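Local atomic coordinates of mevalonate kinase (Staphylococcus aureus, PDB entry 2X7I), a protein that probably catalyses the ATP-dependent phosphorylation of mevalonate to 5-phosphomevalonate, an early step of the mevalonate route to isoprenoids. Residues A[54-68]-A[89-103]. Numbering follows the deposited sequence.
Sequences IKSDVYDGMLYDAPD and VTIQTNLPPSRGLGS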
ATOM      1  N   ILE A  54      -4.544 -18.250 -16.197  1.00 53.92           N
ATOM      2  CA  ILE A  54      -4.356 -17.165 -15.249  1.00 53.03           C
ATOM      3  C   ILE A  54      -3.351 -16.207 -15.877  1.00 52.90           C
ATOM      4  O   ILE A  54      -2.229 -16.593 -16.187  1.00 52.51           O
ATOM      5  CB  ILE A  54      -3.903 -17.677 -13.854  1.00 52.26           C
ATOM      6  CG1 ILE A  54      -3.789 -16.531 -12.853  1.00 51.56           C
ATOM      7  CG2 ILE A  54      -2.574 -18.421 -13.925  1.00 52.50           C
ATOM      8  CD1 ILE A  54      -3.670 -17.036 -11.388  1.00 51.69           C
ATOM      9  N   LYS A  55      -3.777 -14.965 -16.105  1.00 53.30           N
ATOM     10  CA  LYS A  55      -2.940 -13.955 -16.738  1.00 53.35           C
ATOM     11  C   LYS A  55      -2.670 -12.820 -15.762  1.00 52.60           C
ATOM     12  O   LYS A  55      -3.593 -12.275 -15.186  1.00 52.42           O
ATOM     13  CB  LYS A  55      -3.622 -13.413 -17.984  1.00 54.84           C
ATOM     14  CG  LYS A  55      -2.730 -12.497 -18.832  1.00 55.85           C
ATOM     15  CD  LYS A  55      -3.472 -11.915 -20.023  1.00 56.84           C
ATOM     16  CE  LYS A  55      -2.512 -11.204 -20.968  1.00 57.82           C
ATOM     17  NZ  LYS A  55      -3.170 -10.770 -22.233  1.00 59.32           N
ATOM     18  N   SER A  56      -1.396 -12.486 -15.562  1.00 52.46           N
ATOM     19  CA  SER A  56      -1.009 -11.369 -14.699  1.00 52.01           C
ATOM     20  C   SER A  56      -0.420 -10.267 -15.541  1.00 53.11           C
ATOM     21  O   SER A  56       0.611 -10.469 -16.169  1.00 53.01           O
ATOM     22  CB  SER A  56       0.026 -11.804 -13.676  1.00 50.82           C
ATOM     23  OG  SER A  56      -0.588 -12.487 -12.614  1.00 50.72           O
ATOM     24  N   ASP A  57      -1.085  -9.111 -15.551  1.00 54.30           N
ATOM     25  CA  ASP A  57      -0.638  -7.944 -16.307  1.00 56.05           C
ATOM     26  C   ASP A  57       0.017  -6.981 -15.336  1.00 56.21           C
ATOM     27  O   ASP A  57      -0.587  -6.603 -14.323  1.00 55.65           O
ATOM     28  CB  ASP A  57      -1.812  -7.219 -16.978  1.00 57.33           C
ATOM     29  CG  ASP A  57      -2.623  -8.107 -17.914  1.00 58.44           C
ATOM     30  OD1 ASP A  57      -2.070  -9.067 -18.500  1.00 57.96           O
ATOM     31  OD2 ASP A  57      -3.829  -7.814 -18.076  1.00 59.50           O
ATOM     32  N   VAL A  58       1.246  -6.579 -15.629  1.00 57.48           N
ATOM     33  CA  VAL A  58       1.932  -5.603 -14.783  1.00 57.83           C
ATOM     34  C   VAL A  58       2.185  -4.344 -15.594  1.00 60.38           C
ATOM     35  O   VAL A  58       2.766  -4.385 -16.689  1.00 61.17           O
ATOM     36  CB  VAL A  58       3.232  -6.154 -14.153  1.00 57.03           C
ATOM     37  CG1 VAL A  58       2.887  -7.166 -13.079  1.00 54.52           C
ATOM     38  CG2 VAL A  58       4.161  -6.759 -15.225  1.00 57.36           C
ATOM     39  N   TYR A  59       1.712  -3.229 -15.041  1.00 61.75           N
ATOM     40  CA  TYR A  59       1.719  -1.956 -15.737  1.00 64.48           C
ATOM     41  C   TYR A  59       2.981  -1.210 -15.370  1.00 65.40           C
ATOM     42  O   TYR A  59       3.487  -1.341 -14.252  1.00 64.70           O
ATOM     43  CB  TYR A  59       0.443  -1.159 -15.425  1.00 64.71           C
ATOM     44  CG  TYR A  59      -0.736  -1.705 -16.194  1.00 66.47           C
ATOM     45  CD1 TYR A  59      -1.211  -1.070 -17.337  1.00 68.52           C
ATOM     46  CD2 TYR A  59      -1.344  -2.895 -15.810  1.00 66.41           C
ATOM     47  CE1 TYR A  59      -2.280  -1.593 -18.049  1.00 69.84           C
ATOM     48  CE2 TYR A  59      -2.415  -3.420 -16.522  1.00 66.74           C
ATOM     49  CZ  TYR A  59      -2.875  -2.770 -17.630  1.00 68.73           C
ATOM     50  OH  TYR A  59      -3.932  -3.311 -18.326  1.00 70.92           O
ATOM     51  N   ASP A  60       3.495  -0.457 -16.336  1.00 67.74           N
ATOM     52  CA  ASP A  60       4.822   0.129 -16.254  1.00 69.05           C
ATOM     53  C   ASP A  60       5.897  -0.978 -16.310  1.00 68.13           C
ATOM     54  O   ASP A  60       5.578  -2.140 -16.605  1.00 67.80           O
ATOM     55  CB  ASP A  60       4.945   1.007 -15.009  1.00 68.84           C
ATOM     56  CG  ASP A  60       6.016   2.051 -15.156  1.00 72.77           C
ATOM     57  OD1 ASP A  60       5.693   3.229 -15.468  1.00 75.52           O
ATOM     58  OD2 ASP A  60       7.196   1.663 -14.994  1.00 75.68           O
ATOM     59  N   GLY A  61       7.162  -0.619 -16.080  1.00 67.90           N
ATOM     60  CA  GLY A  61       8.256  -1.600 -16.056  1.00 67.03           C
ATOM     61  C   GLY A  61       8.485  -2.204 -14.672  1.00 64.47           C
ATOM     62  O   GLY A  61       9.620  -2.324 -14.226  1.00 64.41           O
ATOM     63  N   MET A  62       7.406  -2.576 -13.994  1.00 62.28           N
ATOM     64  CA  MET A  62       7.498  -3.156 -12.657  1.00 60.63           C
ATOM     65  C   MET A  62       7.624  -4.676 -12.710  1.00 58.56           C
ATOM     66  O   MET A  62       7.136  -5.328 -13.638  1.00 58.59           O
ATOM     67  CB  MET A  62       6.300  -2.744 -11.801  1.00 60.01           C
ATOM     68  CG  MET A  62       6.307  -1.257 -11.481  1.00 63.23           C
ATOM     69  SD  MET A  62       4.889  -0.732 -10.528  1.00 68.77           S
ATOM     70  CE  MET A  62       4.737   0.977 -11.052  1.00 69.80           C
ATOM     71  N   LEU A  63       8.309  -5.225 -11.715  1.00 56.47           N
ATOM     72  CA  LEU A  63       8.458  -6.666 -11.585  1.00 54.58           C
ATOM     73  C   LEU A  63       7.151  -7.287 -11.108  1.00 52.51           C
ATOM     74  O   LEU A  63       6.307  -6.616 -10.505  1.00 50.97           O
ATOM     75  CB  LEU A  63       9.575  -7.009 -10.601  1.00 54.27           C
ATOM     76  CG  LEU A  63      10.968  -6.427 -10.868  1.00 55.35           C
ATOM     77  CD1 LEU A  63      11.908  -6.807  -9.737  1.00 54.01           C
ATOM     78  CD2 LEU A  63      11.523  -6.891 -12.211  1.00 57.31           C
ATOM     79  N   TYR A  64       6.998  -8.575 -11.402  1.00 51.44           N
ATOM     80  CA  TYR A  64       5.913  -9.366 -10.862  1.00 50.12           C
ATOM     81  C   TYR A  64       6.185  -9.620  -9.383  1.00 49.67           C
ATOM     82  O   TYR A  64       7.341  -9.654  -8.952  1.00 49.74           O
ATOM     83  CB  TYR A  64       5.806 -10.694 -11.603  1.00 50.23           C
ATOM     84  CG  TYR A  64       5.501 -10.556 -13.084  1.00 49.94           C
ATOM     85  CD1 TYR A  64       6.509 -10.659 -14.027  1.00 50.37           C
ATOM     86  CD2 TYR A  64       4.207 -10.331 -13.530  1.00 48.31           C
ATOM     87  CE1 TYR A  64       6.247 -10.536 -15.369  1.00 51.15           C
ATOM     88  CE2 TYR A  64       3.930 -10.222 -14.880  1.00 49.63           C
ATOM     89  CZ  TYR A  64       4.953 -10.321 -15.797  1.00 51.14           C
ATOM     90  OH  TYR A  64       4.696 -10.197 -17.148  1.00 51.70           O
ATOM     91  N   ASP A  65       5.116  -9.766  -8.608  1.00 49.09           N
ATOM     92  CA  ASP A  65       5.229 -10.058  -7.188  1.00 48.62           C
ATOM     93  C   ASP A  65       5.342 -11.566  -7.000  1.00 48.19           C
ATOM     94  O   ASP A  65       4.362 -12.235  -6.689  1.00 47.24           O
ATOM     95  CB  ASP A  65       4.012  -9.506  -6.432  1.00 48.28           C
ATOM     96  CG  ASP A  65       4.171  -9.596  -4.937  1.00 48.28           C
ATOM     97  OD1 ASP A  65       5.288  -9.895  -4.479  1.00 49.10           O
ATOM     98  OD2 ASP A  65       3.177  -9.381  -4.211  1.00 51.48           O
ATOM     99  N   ALA A  66       6.545 -12.090  -7.205  1.00 48.75           N
ATOM    100  CA  ALA A  66       6.763 -13.531  -7.190  1.00 49.23           C
ATOM    101  C   ALA A  66       6.369 -14.205  -5.869  1.00 49.32           C
ATOM    102  O   ALA A  66       5.847 -15.306  -5.906  1.00 49.82           O
ATOM    103  CB  ALA A  66       8.195 -13.859  -7.545  1.00 49.86           C
ATOM    104  N   PRO A  67       6.620 -13.557  -4.710  1.00 49.64           N
ATOM    105  CA  PRO A  67       6.190 -14.120  -3.420  1.00 49.88           C
ATOM    106  C   PRO A  67       4.672 -14.233  -3.190  1.00 49.57           C
ATOM    107  O   PRO A  67       4.267 -14.846  -2.206  1.00 49.42           O
ATOM    108  CB  PRO A  67       6.790 -13.145  -2.387  1.00 49.85           C
ATOM    109  CG  PRO A  67       7.946 -12.537  -3.063  1.00 50.34           C
ATOM    110  CD  PRO A  67       7.576 -12.448  -4.518  1.00 50.34           C
ATOM    111  N   ASP A  68       3.851 -13.650  -4.067  1.00 49.58           N
ATOM    112  CA  ASP A  68       2.392 -13.669  -3.900  1.00 49.34           C
ATOM    113  C   ASP A  68       1.781 -14.702  -4.852  1.00 49.47           C
ATOM    114  O   ASP A  68       1.639 -14.452  -6.043  1.00 49.81           O
ATOM    115  CB  ASP A  68       1.808 -12.276  -4.154  1.00 49.05           C
ATOM    116  CG  ASP A  68       0.451 -12.078  -3.497  1.00 50.10           C
ATOM    117  OD1 ASP A  68       0.082 -12.850  -2.596  1.00 51.86           O
ATOM    118  OD2 ASP A  68      -0.251 -11.125  -3.869  1.00 53.21           O
ATOM    119  N   VAL A  89      -8.725 -16.215 -15.668  1.00 52.87           N
ATOM    120  CA  VAL A  89      -8.510 -15.272 -14.578  1.00 52.04           C
ATOM    121  C   VAL A  89      -7.468 -14.247 -15.008  1.00 52.36           C
ATOM    122  O   VAL A  89      -6.398 -14.603 -15.502  1.00 51.83           O
ATOM    123  CB  VAL A  89      -8.040 -15.979 -13.306  1.00 50.49           C
ATOM    124  CG1 VAL A  89      -7.807 -14.965 -12.193  1.00 49.88           C
ATOM    125  CG2 VAL A  89      -9.066 -17.023 -12.875  1.00 49.87           C
ATOM    126  N   THR A  90      -7.808 -12.975 -14.825  1.00 53.50           N
ATOM    127  CA  THR A  90      -6.953 -11.854 -15.207  1.00 54.11           C
ATOM    128  C   THR A  90      -6.757 -10.959 -13.980  1.00 53.51           C
ATOM    129  O   THR A  90      -7.714 -10.633 -13.280  1.00 53.53           O
ATOM    130  CB  THR A  90      -7.571 -11.044 -16.369  1.00 55.68           C
ATOM    131  OG1 THR A  90      -7.802 -11.905 -17.499  1.00 57.10           O
ATOM    132  CG2 THR A  90      -6.642  -9.916 -16.798  1.00 56.68           C
ATOM    133  N   ILE A  91      -5.503 -10.618 -13.700  1.00 53.04           N
ATOM    134  CA  ILE A  91      -5.131  -9.744 -12.593  1.00 52.48           C
ATOM    135  C   ILE A  91      -4.336  -8.608 -13.212  1.00 53.03           C
ATOM    136  O   ILE A  91      -3.401  -8.858 -13.964  1.00 53.20           O
ATOM    137  CB  ILE A  91      -4.230 -10.473 -11.544  1.00 51.41           C
ATOM    138  CG1 ILE A  91      -4.893 -11.752 -11.047  1.00 52.11           C
ATOM    139  CG2 ILE A  91      -3.944  -9.576 -10.330  1.00 50.30           C
ATOM    140  CD1 ILE A  91      -3.987 -12.972 -11.122  1.00 53.49           C
ATOM    141  N   GLN A  92      -4.730  -7.370 -12.936  1.00 53.55           N
ATOM    142  CA  GLN A  92      -3.969  -6.205 -13.381  1.00 54.53           C
ATOM    143  C   GLN A  92      -3.472  -5.466 -12.151  1.00 53.69           C
ATOM    144  O   GLN A  92      -4.243  -5.225 -11.240  1.00 53.33           O
ATOM    145  CB  GLN A  92      -4.838  -5.253 -14.211  1.00 56.08           C
ATOM    146  CG  GLN A  92      -5.493  -5.853 -15.443  1.00 57.83           C
ATOM    147  CD  GLN A  92      -6.479  -4.894 -16.086  1.00 59.80           C
ATOM    148  OE1 GLN A  92      -6.087  -3.937 -16.751  1.00 62.12           O
ATOM    149  NE2 GLN A  92      -7.765  -5.136 -15.875  1.00 59.98           N
ATOM    150  N   THR A  93      -2.188  -5.118 -12.115  1.00 54.01           N
ATOM    151  CA  THR A  93      -1.659  -4.347 -10.994  1.00 53.63           C
ATOM    152  C   THR A  93      -0.813  -3.135 -11.373  1.00 54.72           C
ATOM    153  O   THR A  93       0.027  -3.174 -12.273  1.00 55.15           O
ATOM    154  CB  THR A  93      -0.851  -5.204  -9.991  1.00 52.46           C
ATOM    155  OG1 THR A  93      -0.252  -4.333  -9.024  1.00 52.82           O
ATOM    156  CG2 THR A  93       0.244  -6.018 -10.676  1.00 51.70           C
ATOM    157  N   ASN A  94      -1.035  -2.088 -10.590  1.00 55.20           N
ATOM    158  CA  ASN A  94      -0.353  -0.812 -10.662  1.00 56.66           C
ATOM    159  C   ASN A  94       0.821  -0.721  -9.665  1.00 55.78           C
ATOM    160  O   ASN A  94       1.578   0.258  -9.665  1.00 56.56           O
ATOM    161  CB  ASN A  94      -1.382   0.258 -10.271  1.00 57.58           C
ATOM    162  CG  ASN A  94      -0.962   1.633 -10.661  1.00 60.23           C
ATOM    163  OD1 ASN A  94       0.002   1.803 -11.408  1.00 66.16           O
ATOM    164  ND2 ASN A  94      -1.680   2.635 -10.168  1.00 60.22           N
ATOM    165  N   LEU A  95       0.940  -1.742  -8.814  1.00 54.42           N
ATOM    166  CA  LEU A  95       1.753  -1.694  -7.597  1.00 53.24           C
ATOM    167  C   LEU A  95       3.007  -2.546  -7.698  1.00 52.85           C
ATOM    168  O   LEU A  95       2.954  -3.666  -8.182  1.00 53.32           O
ATOM    169  CB  LEU A  95       0.928  -2.185  -6.411  1.00 51.81           C
ATOM    170  CG  LEU A  95      -0.294  -1.334  -6.085  1.00 51.42           C
ATOM    171  CD1 LEU A  95      -1.118  -1.985  -4.987  1.00 50.57           C
ATOM    172  CD2 LEU A  95       0.130   0.055  -5.690  1.00 50.74           C
ATOM    173  N   PRO A  96       4.151  -2.012  -7.246  1.00 53.11           N
ATOM    174  CA  PRO A  96       5.378  -2.791  -7.234  1.00 52.62           C
ATOM    175  C   PRO A  96       5.376  -3.737  -6.042  1.00 51.11           C
ATOM    176  O   PRO A  96       4.700  -3.474  -5.041  1.00 50.21           O
ATOM    177  CB  PRO A  96       6.458  -1.723  -7.065  1.00 53.54           C
ATOM    178  CG  PRO A  96       5.816  -0.692  -6.259  1.00 53.59           C
ATOM    179  CD  PRO A  96       4.370  -0.662  -6.697  1.00 53.59           C
ATOM    180  N   PRO A  97       6.116  -4.843  -6.147  1.00 50.25           N
ATOM    181  CA  PRO A  97       6.193  -5.742  -5.022  1.00 49.15           C
ATOM    182  C   PRO A  97       7.159  -5.235  -3.931  1.00 49.12           C
ATOM    183  O   PRO A  97       8.173  -4.582  -4.242  1.00 49.21           O
ATOM    184  CB  PRO A  97       6.717  -7.022  -5.659  1.00 49.67           C
ATOM    185  CG  PRO A  97       7.569  -6.531  -6.807  1.00 50.66           C
ATOM    186  CD  PRO A  97       6.942  -5.282  -7.283  1.00 50.91           C
ATOM    187  N   SER A  98       6.803  -5.527  -2.677  1.00 48.07           N
ATOM    188  CA  SER A  98       7.693  -5.433  -1.518  1.00 48.52           C
ATOM    189  C   SER A  98       8.113  -4.009  -1.142  1.00 48.60           C
ATOM    190  O   SER A  98       9.168  -3.821  -0.536  1.00 49.74           O
ATOM    191  CB  SER A  98       8.936  -6.316  -1.725  1.00 49.33           C
ATOM    192  OG  SER A  98       8.552  -7.659  -1.972  1.00 50.03           O
ATOM    193  N   ARG A  99       7.282  -3.029  -1.484  1.00 47.80           N
ATOM    194  CA  ARG A  99       7.522  -1.631  -1.144  1.00 48.45           C
ATOM    195  C   ARG A  99       6.577  -1.134  -0.041  1.00 47.73           C
ATOM    196  O   ARG A  99       6.517   0.062   0.228  1.00 47.70           O
ATOM    197  CB  ARG A  99       7.331  -0.742  -2.380  1.00 49.05           C
ATOM    198  CG  ARG A  99       8.124  -1.150  -3.616  1.00 50.00           C
ATOM    199  CD  ARG A  99       9.617  -1.276  -3.378  1.00 51.26           C
ATOM    200  NE  ARG A  99      10.217  -0.029  -2.888  1.00 53.37           N
ATOM    201  CZ  ARG A  99      11.488   0.337  -3.064  1.00 53.89           C
ATOM    202  NH1 ARG A  99      12.335  -0.420  -3.744  1.00 54.75           N
ATOM    203  NH2 ARG A  99      11.908   1.489  -2.562  1.00 54.22           N
ATOM    204  N   GLY A 100       5.826  -2.044   0.572  1.00 46.88           N
ATOM    205  CA  GLY A 100       4.891  -1.681   1.635  1.00 46.47           C
ATOM    206  C   GLY A 100       3.592  -1.071   1.135  1.00 46.41           C
ATOM    207  O   GLY A 100       2.862  -0.468   1.907  1.00 46.42           O
ATOM    208  N   LEU A 101       3.286  -1.231  -0.153  1.00 48.53           N
ATOM    209  CA  LEU A 101       2.110  -0.571  -0.743  1.00 47.51           C
ATOM    210  C   LEU A 101       0.845  -1.439  -0.635  1.00 46.12           C
ATOM    211  O   LEU A 101      -0.197  -1.107  -1.198  1.00 45.43           O
ATOM    212  CB  LEU A 101       2.400  -0.123  -2.179  1.00 48.47           C
ATOM    213  CG  LEU A 101       3.573   0.877  -2.300  1.00 50.86           C
ATOM    214  CD1 LEU A 101       4.085   1.004  -3.721  1.00 51.99           C
ATOM    215  CD2 LEU A 101       3.231   2.252  -1.765  1.00 50.58           C
ATOM    216  N   GLY A 102       0.940  -2.537   0.115  1.00 45.83           N
ATOM    217  CA  GLY A 102      -0.210  -3.369   0.430  1.00 45.01           C
ATOM    218  C   GLY A 102      -0.595  -4.292  -0.707  1.00 45.22           C
ATOM    219  O   GLY A 102      -1.770  -4.621  -0.882  1.00 45.19           O
ATOM    220  N   SER A 103       0.403  -4.731  -1.464  1.00 45.87           N
ATOM    221  CA  SER A 103       0.183  -5.514  -2.659  1.00 46.42           C
ATOM    222  C   SER A 103      -0.496  -6.862  -2.389  1.00 46.20           C
ATOM    223  O   SER A 103      -1.464  -7.225  -3.052  1.00 46.00           O
ATOM    224  CB  SER A 103       1.523  -5.745  -3.342  1.00 48.31           C
ATOM    225  OG  SER A 103       1.338  -6.047  -4.688  1.00 50.00           O
TER
HETATM  226  O   HOH W   1       3.863  -6.064  -9.792  1.00 45.38           O
HETATM  227  O   HOH W   2       0.984  -9.045  -5.148  1.00 47.71           O
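Ile-54 lies in the parallel pairing of strands 53-58 and 87-93, its CG1 4.0 Å from CD1 of Ile-91; both branched side chains suit the face covered by helix 70-80, which links the strands in a beta-alpha-beta unit. Lys-55 and Asp-57 each donate and accept a backbone bond, Asp-57 N to Ile-91 O being nearly straight (2.8 Å, 176°). Their polar side chains share the other, more open face with Thr-90 and Gln-92. Beyond the strand, Tyr-59 N reaches Thr-93 O, while its ring, CG anti to the carbonyl carbon (chi1 -77°), turns back over Gln-92 for a weak OH to OE1 hydrogen bond (2.7 Å). The unbranched, extended Met-62 brings SD to 3.6 Å from Pro-96 N. One water donates to both Leu-63 O and Leu-95 O. Asp-65 and Pro-97 run alongside in opposite senses, OD1 3.4 Å from CB of Pro-97, and a second water bridges Asp-68 OD2 and Ser-103 OG. Gly-102, its phi positive, is the N-cap residue ending the glycine-rich loop characteristic of GHMP kinases. Here backbone N-H groups of Ser-98, Gly-100 and Ser-103 bind a citrate, probably from the crystallisation liquor; such amides at a helix start suit an anion, consistent with a phosphate-binding loop.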